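Local coordinates for NIF3-related protein (Bacillus cereus, PDB 2GX8) that is of unknown function but carries the dimetal-binding motif of the Nif3 family, holding two zinc ions, together with an inserted domain thought to be regulatory, at residues Leu145-Thr150 with Val310-Gly315; Asp139-Ala144 with Glu360-Gln365; Glu174-Ala179 with Val226-Ile231. One frame throughout, in Å; residues are numbered along the deposited sequence.

Contact 1: residues Leu145-Thr150 with Val310-Gly315; sequences LGLQNT and VAVLGG
With CG of Leu147 turned opposite its own carbonyl carbon (chi1 -61°) and CG1 of Val310 opposite its backbone N (chi1 178°), the two side chains meet at about a right angle. Both methyls of the leucine bear on Val310 CB from one side: CD2 lies 3.7 Å from Val310 CB, and CD1 stands 3.9 Å from that same CB. CD1 also rests 3.5 Å from Val310 O, so one methyl touches side chain and backbone of a single residue. Further along the strand, Leu147 CD1 reaches Val312 CG1 at 4.3 Å, and Leu145 CD1 approaches Val312 CB at the same 4.3 Å. Val310 and Val312 both point toward the incoming segment while Ala311 between them points away, the alternation expected of a strand offering one face. The chain leaves helix 137-145 at Gly146, whose positive phi (78°) belongs to a Schellman motif, and Leu145 and Leu147, before and after it, both reach that face. The contact is wholly apolar between side chains and buries 176 Å² in all. Helix 281-292 closes over the same cluster, with Val288 and Leu292 against Leu145 and Phe284 against Val310; Leu275 of strand 270-280 touches both Leu147 and Val310, and strand 331-335 runs parallel to strand 306-313, its Val331 and Val333 packing on Val310.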
ATOM      1  N   LEU C 145      15.638  40.766  -2.026  1.00 52.68           N
ATOM      2  CA  LEU C 145      14.749  41.342  -3.024  1.00 52.70           C
ATOM      3  C   LEU C 145      14.141  42.712  -2.644  1.00 53.36           C
ATOM      4  O   LEU C 145      13.554  43.381  -3.484  1.00 54.45           O
ATOM      5  CB  LEU C 145      13.621  40.363  -3.329  1.00 50.39           C
ATOM      6  CG  LEU C 145      13.990  39.072  -4.060  1.00 51.40           C
ATOM      7  CD1 LEU C 145      12.737  38.225  -4.175  1.00 45.63           C
ATOM      8  CD2 LEU C 145      14.654  39.312  -5.432  1.00 47.31           C
ATOM      9  N   GLY C 146      14.265  43.120  -1.385  1.00 54.43           N
ATOM     10  CA  GLY C 146      13.669  44.372  -0.927  1.00 54.78           C
ATOM     11  C   GLY C 146      12.162  44.268  -0.685  1.00 55.39           C
ATOM     12  O   GLY C 146      11.435  45.250  -0.812  1.00 56.95           O
ATOM     13  N   LEU C 147      11.678  43.083  -0.337  1.00 56.37           N
ATOM     14  CA  LEU C 147      10.259  42.901  -0.076  1.00 56.27           C
ATOM     15  C   LEU C 147       9.886  43.379   1.332  1.00 57.99           C
ATOM     16  O   LEU C 147      10.609  43.122   2.312  1.00 58.15           O
ATOM     17  CB  LEU C 147       9.832  41.442  -0.248  1.00 55.27           C
ATOM     18  CG  LEU C 147       9.971  40.690  -1.568  1.00 54.05           C
ATOM     19  CD1 LEU C 147       9.060  39.499  -1.491  1.00 50.68           C
ATOM     20  CD2 LEU C 147       9.586  41.526  -2.783  1.00 50.21           C
ATOM     21  N   GLN C 148       8.736  44.048   1.414  1.00 59.25           N
ATOM     22  CA  GLN C 148       8.191  44.588   2.662  1.00 59.82           C
ATOM     23  C   GLN C 148       6.882  43.913   3.080  1.00 60.12           C
ATOM     24  O   GLN C 148       6.196  43.293   2.254  1.00 59.66           O
ATOM     25  CB  GLN C 148       7.982  46.065   2.490  1.00 59.26           C
ATOM     26  CG  GLN C 148       9.287  46.746   2.242  1.00 62.12           C
ATOM     27  CD  GLN C 148       9.128  47.991   1.450  1.00 65.04           C
ATOM     28  OE1 GLN C 148       8.153  48.732   1.607  1.00 64.59           O
ATOM     29  NE2 GLN C 148      10.091  48.242   0.571  1.00 69.34           N
ATOM     30  N   ASN C 149       6.556  44.030   4.367  1.00 60.17           N
ATOM     31  CA  ASN C 149       5.338  43.442   4.928  1.00 60.91           C
ATOM     32  C   ASN C 149       5.178  41.982   4.532  1.00 59.81           C
ATOM     33  O   ASN C 149       4.149  41.598   3.970  1.00 60.38           O
ATOM     34  CB  ASN C 149       4.093  44.250   4.499  1.00 61.59           C
ATOM     35  CG  ASN C 149       4.122  45.676   4.989  1.00 64.22           C
ATOM     36  OD1 ASN C 149       3.665  46.594   4.299  1.00 65.48           O
ATOM     37  ND2 ASN C 149       4.673  45.878   6.188  1.00 65.84           N
ATOM     38  N   THR C 150       6.198  41.176   4.804  1.00 58.98           N
ATOM     39  CA  THR C 150       6.144  39.768   4.414  1.00 58.98           C
ATOM     40  C   THR C 150       5.330  38.890   5.361  1.00 58.22           C
ATOM     41  O   THR C 150       5.192  39.198   6.550  1.00 56.59           O
ATOM     42  CB  THR C 150       7.544  39.138   4.182  1.00 59.07           C
ATOM     43  OG1 THR C 150       8.313  39.188   5.386  1.00 60.90           O
ATOM     44  CG2 THR C 150       8.278  39.847   3.070  1.00 58.31           C
ATOM     45  N   VAL C 310       5.041  40.060  -4.594  1.00 54.49           N
ATOM     46  CA  VAL C 310       5.929  38.996  -4.973  1.00 52.50           C
ATOM     47  C   VAL C 310       5.965  37.865  -3.951  1.00 54.12           C
ATOM     48  O   VAL C 310       6.053  38.102  -2.746  1.00 54.76           O
ATOM     49  CB  VAL C 310       7.369  39.561  -5.045  1.00 51.10           C
ATOM     50  CG1 VAL C 310       8.390  38.479  -5.393  1.00 50.83           C
ATOM     51  CG2 VAL C 310       7.453  40.737  -6.014  1.00 48.95           C
ATOM     52  N   ALA C 311       5.919  36.633  -4.450  1.00 53.24           N
ATOM     53  CA  ALA C 311       6.066  35.441  -3.617  1.00 52.80           C
ATOM     54  C   ALA C 311       7.451  34.863  -3.908  1.00 52.40           C
ATOM     55  O   ALA C 311       7.897  34.866  -5.043  1.00 53.53           O
ATOM     56  CB  ALA C 311       4.964  34.411  -3.942  1.00 49.85           C
ATOM     57  N   VAL C 312       8.169  34.427  -2.891  1.00 53.44           N
ATOM     58  CA  VAL C 312       9.468  33.743  -3.140  1.00 54.08           C
ATOM     59  C   VAL C 312       9.595  32.485  -2.317  1.00 54.65           C
ATOM     60  O   VAL C 312       9.156  32.448  -1.191  1.00 55.74           O
ATOM     61  CB  VAL C 312      10.714  34.670  -2.947  1.00 54.35           C
ATOM     62  CG1 VAL C 312      10.635  35.456  -1.648  1.00 53.31           C
ATOM     63  CG2 VAL C 312      12.012  33.867  -3.048  1.00 50.11           C
ATOM     64  N   LEU C 313      10.161  31.440  -2.890  1.00 54.93           N
ATOM     65  CA  LEU C 313      10.369  30.221  -2.151  1.00 55.12           C
ATOM     66  C   LEU C 313      11.668  29.617  -2.698  1.00 56.18           C
ATOM     67  O   LEU C 313      11.708  29.138  -3.835  1.00 57.75           O
ATOM     68  CB  LEU C 313       9.164  29.296  -2.322  1.00 54.61           C
ATOM     69  CG  LEU C 313       9.070  28.049  -1.435  1.00 54.45           C
ATOM     70  CD1 LEU C 313       7.656  27.563  -1.446  1.00 59.57           C
ATOM     71  CD2 LEU C 313       9.980  26.944  -1.861  1.00 56.87           C
ATOM     72  N   GLY C 314      12.739  29.647  -1.914  1.00 56.71           N
ATOM     73  CA  GLY C 314      14.017  29.145  -2.419  1.00 57.31           C
ATOM     74  C   GLY C 314      13.926  27.652  -2.619  1.00 57.11           C
ATOM     75  O   GLY C 314      13.258  26.992  -1.835  1.00 59.08           O
ATOM     76  N   GLY C 315      14.572  27.106  -3.648  1.00 56.34           N
ATOM     77  CA  GLY C 315      14.530  25.647  -3.847  1.00 56.92           C
ATOM     78  C   GLY C 315      13.426  25.259  -4.817  1.00 57.59           C
ATOM     79  O   GLY C 315      13.001  26.097  -5.616  1.00 56.64           O
TER

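Contact 2: residues Asp139-Ala144 with Glu360-Gln365; sequences DLLAEA and EKVMKQ. With ZN (zinc ion), chain M; ZN (zinc ion), chain L.
Plain aliphatic packing here sits on the very turn that carries a metal ligand: Val362, the residue inserted between two leucines, follows Glu360 by two positions, and Glu360 bridges two zinc ions. The valine does most of the touching through one methyl. Its CG2 lies 3.8 Å from Leu141 CD2 and 3.9 Å from Leu140 CB, a position reached because chi1 of -73° places CG2 between the backbone N and the carbonyl carbon. Leu141 and Val362 cross at about a right angle. Leu140 comes in differently, passing beside the valine so that its CD1 contacts the backbone instead, 3.8 Å from Val362 O and 3.9 Å from Met363 CA. The CA atoms of Leu140 and Val362 are 6.6 Å apart, a close approach of the two backbones. Leu292 of helix 281-292 covers Leu141 and Ala144 as well.

Glu360 points its CB away from residues 139-144, and its chain runs extended beyond CG toward the metals. The carboxylate is shared: OE2 binds one zinc ion (chain M) at 2.2 Å, while OE1 binds the other (chain L) at a longer 2.5 Å. His92 and Asp131 are the other protein ligands of the first ion, His93 and His357 those of the second. Because each oxygen serves a different metal, the rotation of the carboxylate is fixed by both ions at once. Val137, from the start of the leucine-bearing helix, touches Glu360 and Met363, so that helix also packs beside the ligand itself. A carboxylate-bridged pair of metals, ligated by histidines and acidic residues, is the dimetal-binding motif of the Nif3 family.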
ATOM      1  N   ASP C 139      13.528  34.285   4.270  1.00 55.33           N
ATOM      2  CA  ASP C 139      13.619  35.648   4.805  1.00 56.11           C
ATOM      3  C   ASP C 139      14.790  36.332   4.162  1.00 55.07           C
ATOM      4  O   ASP C 139      14.677  37.485   3.707  1.00 55.28           O
ATOM      5  CB  ASP C 139      13.803  35.643   6.308  1.00 57.74           C
ATOM      6  CG  ASP C 139      12.506  35.389   7.038  1.00 64.95           C
ATOM      7  OD1 ASP C 139      11.478  35.940   6.579  1.00 70.92           O
ATOM      8  OD2 ASP C 139      12.510  34.666   8.069  1.00 72.43           O
ATOM      9  N   LEU C 140      15.908  35.602   4.116  1.00 53.69           N
ATOM     10  CA  LEU C 140      17.139  36.060   3.459  1.00 53.11           C
ATOM     11  C   LEU C 140      16.896  36.429   1.999  1.00 52.25           C
ATOM     12  O   LEU C 140      17.469  37.393   1.506  1.00 53.82           O
ATOM     13  CB  LEU C 140      18.247  35.002   3.567  1.00 52.53           C
ATOM     14  CG  LEU C 140      18.805  34.786   4.979  1.00 51.92           C
ATOM     15  CD1 LEU C 140      19.532  33.456   5.122  1.00 49.47           C
ATOM     16  CD2 LEU C 140      19.703  35.962   5.392  1.00 51.87           C
ATOM     17  N   LEU C 141      16.042  35.677   1.312  1.00 51.23           N
ATOM     18  CA  LEU C 141      15.724  35.985  -0.086  1.00 51.03           C
ATOM     19  C   LEU C 141      14.746  37.150  -0.203  1.00 50.80           C
ATOM     20  O   LEU C 141      14.831  37.925  -1.149  1.00 51.20           O
ATOM     21  CB  LEU C 141      15.159  34.757  -0.813  1.00 50.02           C
ATOM     22  CG  LEU C 141      16.073  33.576  -1.109  1.00 51.58           C
ATOM     23  CD1 LEU C 141      15.197  32.369  -1.456  1.00 51.80           C
ATOM     24  CD2 LEU C 141      17.101  33.860  -2.200  1.00 48.07           C
ATOM     25  N   ALA C 142      13.796  37.262   0.726  1.00 51.37           N
ATOM     26  CA  ALA C 142      12.877  38.415   0.734  1.00 52.99           C
ATOM     27  C   ALA C 142      13.636  39.709   0.962  1.00 53.58           C
ATOM     28  O   ALA C 142      13.394  40.670   0.254  1.00 55.44           O
ATOM     29  CB  ALA C 142      11.797  38.254   1.776  1.00 52.18           C
ATOM     30  N   GLU C 143      14.536  39.740   1.950  1.00 54.38           N
ATOM     31  CA  GLU C 143      15.354  40.924   2.234  1.00 55.71           C
ATOM     32  C   GLU C 143      16.139  41.277   1.003  1.00 54.61           C
ATOM     33  O   GLU C 143      16.138  42.412   0.574  1.00 55.38           O
ATOM     34  CB  GLU C 143      16.397  40.660   3.319  1.00 54.98           C
ATOM     35  CG  GLU C 143      15.890  40.270   4.711  1.00 61.03           C
ATOM     36  CD  GLU C 143      17.030  39.728   5.641  1.00 61.99           C
ATOM     37  OE1 GLU C 143      18.216  40.144   5.458  1.00 67.28           O
ATOM     38  OE2 GLU C 143      16.729  38.894   6.555  1.00 68.57           O
ATOM     39  N   ALA C 144      16.815  40.281   0.432  1.00 55.05           N
ATOM     40  CA  ALA C 144      17.667  40.464  -0.744  1.00 53.80           C
ATOM     41  C   ALA C 144      16.912  41.144  -1.882  1.00 53.54           C
ATOM     42  O   ALA C 144      17.465  41.988  -2.590  1.00 51.64           O
ATOM     43  CB  ALA C 144      18.229  39.124  -1.191  1.00 52.87           C
ATOM     44  N   GLU C 360      19.513  29.801  -3.166  1.00 54.59           N
ATOM     45  CA  GLU C 360      19.480  29.494  -1.734  1.00 54.95           C
ATOM     46  C   GLU C 360      20.851  29.607  -1.098  1.00 53.77           C
ATOM     47  O   GLU C 360      21.000  29.456   0.093  1.00 53.19           O
ATOM     48  CB  GLU C 360      19.030  28.073  -1.503  1.00 54.33           C
ATOM     49  CG  GLU C 360      17.591  27.886  -1.729  1.00 58.63           C
ATOM     50  CD  GLU C 360      17.175  26.491  -1.311  1.00 61.06           C
ATOM     51  OE1 GLU C 360      17.919  25.527  -1.603  1.00 57.73           O
ATOM     52  OE2 GLU C 360      16.114  26.366  -0.668  1.00 63.33           O
ATOM     53  N   LYS C 361      21.858  29.838  -1.921  1.00 54.27           N
ATOM     54  CA  LYS C 361      23.216  30.016  -1.470  1.00 54.26           C
ATOM     55  C   LYS C 361      23.323  31.179  -0.460  1.00 53.75           C
ATOM     56  O   LYS C 361      24.315  31.282   0.256  1.00 54.10           O
ATOM     57  CB  LYS C 361      24.091  30.277  -2.699  1.00 52.72           C
ATOM     58  CG  LYS C 361      23.763  31.598  -3.388  1.00 54.96           C
ATOM     59  CD  LYS C 361      24.694  31.849  -4.530  1.00 58.24           C
ATOM     60  CE  LYS C 361      24.460  33.213  -5.184  1.00 61.91           C
ATOM     61  NZ  LYS C 361      23.422  33.209  -6.213  1.00 60.89           N
ATOM     62  N   VAL C 362      22.298  32.045  -0.395  1.00 53.98           N
ATOM     63  CA  VAL C 362      22.298  33.223   0.523  1.00 54.44           C
ATOM     64  C   VAL C 362      22.319  32.770   1.959  1.00 54.48           C
ATOM     65  O   VAL C 362      22.638  33.498   2.875  1.00 55.01           O
ATOM     66  CB  VAL C 362      21.047  34.077   0.346  1.00 53.72           C
ATOM     67  CG1 VAL C 362      21.123  34.833  -0.946  1.00 54.45           C
ATOM     68  CG2 VAL C 362      19.782  33.197   0.423  1.00 53.14           C
ATOM     69  N   MET C 363      21.957  31.520   2.122  1.00 55.31           N
ATOM     70  CA  MET C 363      21.876  30.888   3.402  1.00 55.98           C
ATOM     71  C   MET C 363      23.246  30.648   4.045  1.00 55.62           C
ATOM     72  O   MET C 363      23.342  30.538   5.252  1.00 55.68           O
ATOM     73  CB  MET C 363      20.993  29.643   3.218  1.00 55.33           C
ATOM     74  CG  MET C 363      21.306  28.454   3.995  1.00 57.78           C
ATOM     75  SD  MET C 363      22.667  27.522   3.272  1.00 54.29           S
ATOM     76  CE  MET C 363      23.149  26.801   4.866  1.00 47.44           C
ATOM     77  N   LYS C 364      24.311  30.612   3.245  1.00 56.35           N
ATOM     78  CA  LYS C 364      25.643  30.367   3.813  1.00 55.99           C
ATOM     79  C   LYS C 364      26.135  31.545   4.620  1.00 56.06           C
ATOM     80  O   LYS C 364      26.551  31.366   5.751  1.00 56.25           O
ATOM     81  CB  LYS C 364      26.689  30.101   2.751  1.00 55.86           C
ATOM     82  CG  LYS C 364      26.357  29.106   1.692  1.00 56.91           C
ATOM     83  CD  LYS C 364      27.570  29.111   0.812  1.00 55.60           C
ATOM     84  CE  LYS C 364      27.211  29.058  -0.604  1.00 50.81           C
ATOM     85  NZ  LYS C 364      28.421  29.284  -1.408  1.00 49.57           N
ATOM     86  N   GLN C 365      26.126  32.730   4.016  1.00 56.25           N
ATOM     87  CA  GLN C 365      26.584  33.947   4.692  1.00 58.30           C
ATOM     88  C   GLN C 365      25.606  34.298   5.803  1.00 58.34           C
ATOM     89  O   GLN C 365      26.005  34.853   6.823  1.00 58.92           O
ATOM     90  CB  GLN C 365      26.661  35.125   3.714  1.00 59.27           C
ATOM     91  CG  GLN C 365      27.647  34.991   2.540  1.00 62.20           C
ATOM     92  CD  GLN C 365      28.983  35.663   2.778  1.00 66.45           C
ATOM     93  OE1 GLN C 365      30.019  35.204   2.279  1.00 68.57           O
ATOM     94  NE2 GLN C 365      28.966  36.770   3.518  1.00 66.26           N
TER
HETATM   95 ZN    ZN M 375      15.927  24.877   0.883  1.00 60.75          ZN
HETATM   96 ZN    ZN L 374      17.029  23.194  -1.765  1.00 55.72          ZN

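Contact 3: residues Glu174-Ala179 with Val226-Ile231; sequences EEVRKA and VRIETI
Ile228 CD1 lies over two neighbouring side chains of the helix, 4.1 Å from Arg177 CG and 4.2 Å from Val176 CG1. Its CG1 is turned opposite the carbonyl carbon (chi1 -54°) and the chain continues extended, which sends CD1 out from the strand to the helix. Arg177 meets the isoleucine at about a right angle through its aliphatic root, whereas Val176 crosses it at a slant. Beyond CG the arginine stays extended to NE, and this carries NH2 to within 4.3 Å of Val226 CG1; the guanidinium is oblique to that methyl. Two polar partners settle the head group: NH1 forms a salt bridge with Glu174 OE1 at 2.8 Å, although the N-H...O angle of 128° makes it a weak hydrogen bond, and NE bonds to Ser197 OG of strand 194-206. Glu174 OE1 also has a salt bridge to Arg222 of a second subunit, so the charge on the helix is tied into the assembly.

Helix 174-179 runs nearly parallel to strand 226-231, at 9° between their directions and 10.1 Å between their axes. Strand 221-233 pairs antiparallel with strands 150-168 and 194-206, and Val168 of the former touches both Val176 and Ile228. Ala247 of helix 237-247 also packs on Val176. The beta-alpha-beta-beta-alpha-beta order, with strands arranged 4-1-3-2, is consistent with a ferredoxin-like alpha+beta fold, probably the inserted, putatively regulatory domain.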
ATOM      1  N   GLU C 174       5.527  36.352  43.383  1.00 57.67           N
ATOM      2  CA  GLU C 174       6.269  37.277  42.522  1.00 57.82           C
ATOM      3  C   GLU C 174       7.543  36.655  41.940  1.00 57.85           C
ATOM      4  O   GLU C 174       7.919  36.884  40.783  1.00 57.59           O
ATOM      5  CB  GLU C 174       6.582  38.562  43.300  1.00 58.50           C
ATOM      6  CG  GLU C 174       7.408  39.605  42.551  1.00 57.90           C
ATOM      7  CD  GLU C 174       6.695  40.214  41.347  1.00 57.87           C
ATOM      8  OE1 GLU C 174       5.470  40.029  41.178  1.00 53.86           O
ATOM      9  OE2 GLU C 174       7.378  40.915  40.574  1.00 60.11           O
ATOM     10  N   GLU C 175       8.189  35.855  42.767  1.00 57.92           N
ATOM     11  CA  GLU C 175       9.388  35.138  42.407  1.00 58.42           C
ATOM     12  C   GLU C 175       9.079  34.086  41.318  1.00 57.50           C
ATOM     13  O   GLU C 175       9.857  33.906  40.382  1.00 57.28           O
ATOM     14  CB  GLU C 175       9.912  34.494  43.686  1.00 58.91           C
ATOM     15  CG  GLU C 175      11.227  33.791  43.581  1.00 64.95           C
ATOM     16  CD  GLU C 175      11.741  33.340  44.943  1.00 70.54           C
ATOM     17  OE1 GLU C 175      11.220  33.832  45.991  1.00 71.26           O
ATOM     18  OE2 GLU C 175      12.677  32.498  44.956  1.00 72.90           O
ATOM     19  N   VAL C 176       7.924  33.428  41.431  1.00 56.81           N
ATOM     20  CA  VAL C 176       7.482  32.394  40.461  1.00 55.93           C
ATOM     21  C   VAL C 176       7.061  32.997  39.118  1.00 55.78           C
ATOM     22  O   VAL C 176       7.340  32.420  38.081  1.00 56.19           O
ATOM     23  CB  VAL C 176       6.435  31.434  41.081  1.00 55.61           C
ATOM     24  CG1 VAL C 176       5.778  30.517  40.050  1.00 53.99           C
ATOM     25  CG2 VAL C 176       7.118  30.596  42.146  1.00 56.81           C
ATOM     26  N   ARG C 177       6.420  34.166  39.135  1.00 55.83           N
ATOM     27  CA  ARG C 177       6.090  34.875  37.896  1.00 55.61           C
ATOM     28  C   ARG C 177       7.371  35.271  37.142  1.00 55.93           C
ATOM     29  O   ARG C 177       7.424  35.164  35.908  1.00 55.96           O
ATOM     30  CB  ARG C 177       5.329  36.166  38.166  1.00 55.26           C
ATOM     31  CG  ARG C 177       3.993  36.018  38.786  1.00 55.40           C
ATOM     32  CD  ARG C 177       3.389  37.385  38.922  1.00 55.10           C
ATOM     33  NE  ARG C 177       2.204  37.356  39.760  1.00 59.35           N
ATOM     34  CZ  ARG C 177       2.141  37.811  41.011  1.00 61.27           C
ATOM     35  NH1 ARG C 177       3.199  38.388  41.577  1.00 56.28           N
ATOM     36  NH2 ARG C 177       0.993  37.729  41.685  1.00 61.65           N
ATOM     37  N   LYS C 178       8.387  35.738  37.881  1.00 55.68           N
ATOM     38  CA  LYS C 178       9.639  36.183  37.274  1.00 55.79           C
ATOM     39  C   LYS C 178      10.328  35.025  36.591  1.00 55.65           C
ATOM     40  O   LYS C 178      10.839  35.172  35.494  1.00 56.13           O
ATOM     41  CB  LYS C 178      10.578  36.791  38.317  1.00 55.95           C
ATOM     42  CG  LYS C 178      11.821  37.441  37.711  1.00 57.24           C
ATOM     43  CD  LYS C 178      12.777  37.938  38.779  1.00 57.92           C
ATOM     44  CE  LYS C 178      13.915  38.768  38.180  1.00 60.76           C
ATOM     45  NZ  LYS C 178      14.829  37.998  37.289  1.00 61.69           N
ATOM     46  N   ALA C 179      10.322  33.876  37.259  1.00 55.90           N
ATOM     47  CA  ALA C 179      10.948  32.659  36.768  1.00 55.76           C
ATOM     48  C   ALA C 179      10.279  32.174  35.502  1.00 55.91           C
ATOM     49  O   ALA C 179      10.939  31.738  34.581  1.00 56.25           O
ATOM     50  CB  ALA C 179      10.883  31.591  37.827  1.00 55.41           C
ATOM     51  N   VAL C 226      -2.307  31.671  45.481  1.00 57.84           N
ATOM     52  CA  VAL C 226      -2.373  32.430  44.243  1.00 56.64           C
ATOM     53  C   VAL C 226      -2.352  31.454  43.076  1.00 56.10           C
ATOM     54  O   VAL C 226      -1.544  30.525  43.037  1.00 56.15           O
ATOM     55  CB  VAL C 226      -1.203  33.462  44.165  1.00 55.86           C
ATOM     56  CG1 VAL C 226      -1.210  34.213  42.862  1.00 56.60           C
ATOM     57  CG2 VAL C 226      -1.333  34.427  45.264  1.00 55.34           C
ATOM     58  N   ARG C 227      -3.285  31.664  42.153  1.00 56.54           N
ATOM     59  CA  ARG C 227      -3.443  30.852  40.968  1.00 55.63           C
ATOM     60  C   ARG C 227      -2.842  31.674  39.851  1.00 54.83           C
ATOM     61  O   ARG C 227      -3.433  32.670  39.406  1.00 56.05           O
ATOM     62  CB  ARG C 227      -4.929  30.611  40.684  1.00 56.58           C
ATOM     63  CG  ARG C 227      -5.207  29.414  39.829  1.00 56.63           C
ATOM     64  CD  ARG C 227      -6.650  29.331  39.256  1.00 57.08           C
ATOM     65  NE  ARG C 227      -6.704  29.757  37.857  1.00 61.47           N
ATOM     66  CZ  ARG C 227      -6.946  28.966  36.817  1.00 59.26           C
ATOM     67  NH1 ARG C 227      -7.209  27.676  36.955  1.00 61.99           N
ATOM     68  NH2 ARG C 227      -6.954  29.480  35.616  1.00 60.30           N
ATOM     69  N   ILE C 228      -1.656  31.271  39.414  1.00 54.39           N
ATOM     70  CA  ILE C 228      -0.945  31.966  38.359  1.00 52.74           C
ATOM     71  C   ILE C 228      -1.076  31.200  37.062  1.00 52.46           C
ATOM     72  O   ILE C 228      -0.778  30.015  36.999  1.00 52.55           O
ATOM     73  CB  ILE C 228       0.577  32.103  38.677  1.00 52.95           C
ATOM     74  CG1 ILE C 228       0.800  32.761  40.056  1.00 54.22           C
ATOM     75  CG2 ILE C 228       1.313  32.883  37.552  1.00 48.85           C
ATOM     76  CD1 ILE C 228       2.257  32.755  40.533  1.00 52.55           C
ATOM     77  N   GLU C 229      -1.518  31.880  36.022  1.00 52.66           N
ATOM     78  CA  GLU C 229      -1.601  31.241  34.721  1.00 53.48           C
ATOM     79  C   GLU C 229      -0.786  32.008  33.701  1.00 54.42           C
ATOM     80  O   GLU C 229      -0.620  33.237  33.807  1.00 54.97           O
ATOM     81  CB  GLU C 229      -3.039  31.058  34.265  1.00 53.36           C
ATOM     82  CG  GLU C 229      -3.780  32.307  33.987  1.00 57.89           C
ATOM     83  CD  GLU C 229      -5.144  32.034  33.412  1.00 63.64           C
ATOM     84  OE1 GLU C 229      -5.875  31.195  33.961  1.00 69.90           O
ATOM     85  OE2 GLU C 229      -5.499  32.671  32.406  1.00 67.89           O
ATOM     86  N   THR C 230      -0.254  31.277  32.730  1.00 54.96           N
ATOM     87  CA  THR C 230       0.563  31.874  31.687  1.00 55.04           C
ATOM     88  C   THR C 230       0.557  30.929  30.493  1.00 57.34           C
ATOM     89  O   THR C 230       0.415  29.703  30.651  1.00 58.17           O
ATOM     90  CB  THR C 230       2.001  32.163  32.172  1.00 53.57           C
ATOM     91  OG1 THR C 230       2.607  33.145  31.327  1.00 55.34           O
ATOM     92  CG2 THR C 230       2.847  30.928  32.196  1.00 50.24           C
ATOM     93  N   ILE C 231       0.667  31.504  29.304  1.00 57.33           N
ATOM     94  CA  ILE C 231       0.644  30.743  28.073  1.00 58.21           C
ATOM     95  C   ILE C 231       2.077  30.355  27.629  1.00 57.71           C
ATOM     96  O   ILE C 231       3.041  31.083  27.869  1.00 56.97           O
ATOM     97  CB  ILE C 231      -0.161  31.544  26.973  1.00 59.41           C
ATOM     98  CG1 ILE C 231      -0.479  30.689  25.729  1.00 59.88           C
ATOM     99  CG2 ILE C 231       0.535  32.865  26.615  1.00 59.69           C
ATOM    100  CD1 ILE C 231      -1.390  31.382  24.713  1.00 58.49           C
TER

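How the contacts relate
From the N terminus, residues 139-144 come first, followed directly by 145-150, so one helix and its exit loop supply the first halves of contacts 2 and 1. The chain then runs out to 174-179 and 226-231, where contact 3 closes the innermost loop. It returns to 310-315, closing contact 1, and finally to 360-365, closing contact 2 outermost: all three are nested. Contacts 1 and 2 adjoin, their centres 10 Å apart, with Leu147 N probably hydrogen-bonded to Ala142 O and Gly314 CA packed on Leu141 CD1. Contact 3 stands about 40 Å from both between centres, joined to contact 1 through a shared sheet.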